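Uncharacterized protein (Shewanella loihica PV-4, PDB 2Q3L) is of unknown function but has a SpoIIAA-like fold of the STAS/SEC14 kind, and may associate with membranes and bind a ligand. Local coordinates at residues 20-25 and 40-45. Residues are numbered along the deposited sequence; the frame is centred on the assembly and turned at random.
Sequences FYLAFK and PLLESA
L22 meets segment 40-45 with both of its methyl branches, and the contact is apolar throughout. CD2 of L22 lies 3.9 Å from CD1 of L42, while CD1 of L22 reaches CB of A45 at 4.0 Å, so the fork of the leucine divides between two residues one helical turn apart. CG of L22 stands anti to its backbone N (chi1 -172°), which carries the fork out from the strand toward the helix. L42 has nearly the same torsions, and the two leucine side chains cross at about a right angle, meeting methyl to methyl.

The aromatic contact uses the same methyl of L42. CD1 sits 4.1 Å from CZ of F24, at the rim of the ring and near its plane, so this methyl meets the ring's edge rather than its face. With chi1 at -58°, CG of F24 lies anti to the carbonyl carbon, and the far end of the ring extends toward L42.

Segments 20-25 and 40-45 run almost antiparallel, at 168° between their axes, as expected for the first two elements of a beta-alpha-beta unit, here strand 19-30, helix 32-45 and strand 54-66 of the SpoIIAA-like fold. The segment axes come no closer than 11.0 Å, and the side-chain approaches of L22, F24, L42 and A45 bridge that separation; the surface buried between the segments is 127 Å².

Neighbouring apolar groups extend the layer: L22 and F24 also touch I13 and I11 of strand 7-16, respectively, and L42 packs on L77 of helix 68-81. On the other face of the strand, Y21 rests against L122 and L125 of helix 118-125.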
# COMPACT_ATOMS: atom_id res chain seq x y z
N PHE A 20 10.71 6.41 -30.53
CA PHE A 20 10.33 6.78 -29.18
C PHE A 20 9.67 5.54 -28.54
O PHE A 20 9.12 4.71 -29.23
CB PHE A 20 9.39 7.97 -29.14
CG PHE A 20 10.05 9.28 -29.47
CD1 PHE A 20 10.92 9.88 -28.55
CD2 PHE A 20 9.75 9.95 -30.66
CE1 PHE A 20 11.53 11.11 -28.83
CE2 PHE A 20 10.36 11.20 -30.95
CZ PHE A 20 11.27 11.76 -30.05
N TYR A 21 9.80 5.39 -27.23
CA TYR A 21 9.15 4.29 -26.55
C TYR A 21 8.74 4.79 -25.17
O TYR A 21 9.31 5.75 -24.65
CB TYR A 21 10.04 3.02 -26.45
CG TYR A 21 11.32 3.19 -25.67
CD1 TYR A 21 12.48 3.66 -26.29
CD2 TYR A 21 11.38 2.87 -24.33
CE1 TYR A 21 13.68 3.82 -25.56
CE2 TYR A 21 12.56 3.03 -23.59
CZ TYR A 21 13.70 3.50 -24.21
OH TYR A 21 14.85 3.66 -23.46
N LEU A 22 7.74 4.13 -24.61
CA LEU A 22 7.22 4.46 -23.31
C LEU A 22 8.01 3.65 -22.31
O LEU A 22 8.20 2.45 -22.49
CB LEU A 22 5.72 4.17 -23.29
CG LEU A 22 4.93 4.61 -22.08
CD1 LEU A 22 5.09 6.08 -21.84
CD2 LEU A 22 3.43 4.20 -22.20
N ALA A 23 8.55 4.31 -21.29
CA ALA A 23 9.41 3.65 -20.31
C ALA A 23 8.82 3.74 -18.94
O ALA A 23 8.32 4.80 -18.52
CB ALA A 23 10.81 4.29 -20.29
N PHE A 24 8.88 2.61 -18.24
CA PHE A 24 8.44 2.51 -16.87
C PHE A 24 9.55 1.89 -16.07
O PHE A 24 10.32 1.06 -16.57
CB PHE A 24 7.26 1.55 -16.71
CG PHE A 24 6.06 1.91 -17.53
CD1 PHE A 24 5.99 1.54 -18.85
CD2 PHE A 24 4.98 2.57 -16.95
CE1 PHE A 24 4.89 1.85 -19.60
CE2 PHE A 24 3.85 2.88 -17.69
CZ PHE A 24 3.81 2.53 -19.02
N LYS A 25 9.62 2.27 -14.81
CA LYS A 25 10.54 1.67 -13.88
C LYS A 25 9.78 1.57 -12.58
O LYS A 25 9.44 2.59 -11.96
CB LYS A 25 11.84 2.45 -13.69
CG LYS A 25 12.76 1.68 -12.75
CD LYS A 25 14.03 2.35 -12.40
CE LYS A 25 14.87 1.34 -11.58
NZ LYS A 25 16.12 1.91 -11.17
N PRO A 40 -2.54 9.59 -14.88
CA PRO A 40 -2.71 10.75 -15.77
C PRO A 40 -1.61 10.87 -16.83
O PRO A 40 -1.92 11.21 -17.96
CB PRO A 40 -2.69 11.93 -14.82
CG PRO A 40 -3.04 11.36 -13.48
CD PRO A 40 -2.50 9.99 -13.46
N LEU A 41 -0.36 10.58 -16.48
CA LEU A 41 0.73 10.59 -17.47
C LEU A 41 0.54 9.51 -18.51
O LEU A 41 0.78 9.71 -19.70
CB LEU A 41 2.08 10.42 -16.78
CG LEU A 41 2.36 11.74 -16.03
CD1 LEU A 41 3.01 11.50 -14.68
CD2 LEU A 41 3.12 12.72 -16.91
N LEU A 42 0.12 8.34 -18.06
CA LEU A 42 -0.15 7.26 -18.99
C LEU A 42 -1.28 7.68 -19.91
O LEU A 42 -1.16 7.53 -21.12
CB LEU A 42 -0.51 5.99 -18.27
CG LEU A 42 -0.90 4.78 -19.08
CD1 LEU A 42 0.28 4.35 -19.96
CD2 LEU A 42 -1.29 3.70 -18.12
N GLU A 43 -2.39 8.18 -19.36
CA GLU A 43 -3.49 8.63 -20.21
C GLU A 43 -3.05 9.75 -21.23
O GLU A 43 -3.50 9.78 -22.37
CB GLU A 43 -4.63 9.10 -19.33
CG GLU A 43 -5.36 7.94 -18.66
CD GLU A 43 -6.35 8.42 -17.60
OE1 GLU A 43 -6.47 9.64 -17.41
OE2 GLU A 43 -7.00 7.58 -16.94
N SER A 44 -2.14 10.63 -20.80
CA SER A 44 -1.58 11.66 -21.65
C SER A 44 -0.77 11.00 -22.82
O SER A 44 -1.02 11.26 -23.99
CB SER A 44 -0.74 12.63 -20.81
OG SER A 44 -0.08 13.56 -21.62
N ALA A 45 0.15 10.10 -22.48
CA ALA A 45 0.94 9.34 -23.45
C ALA A 45 0.14 8.63 -24.52
O ALA A 45 0.56 8.59 -25.65
CB ALA A 45 1.83 8.31 -22.73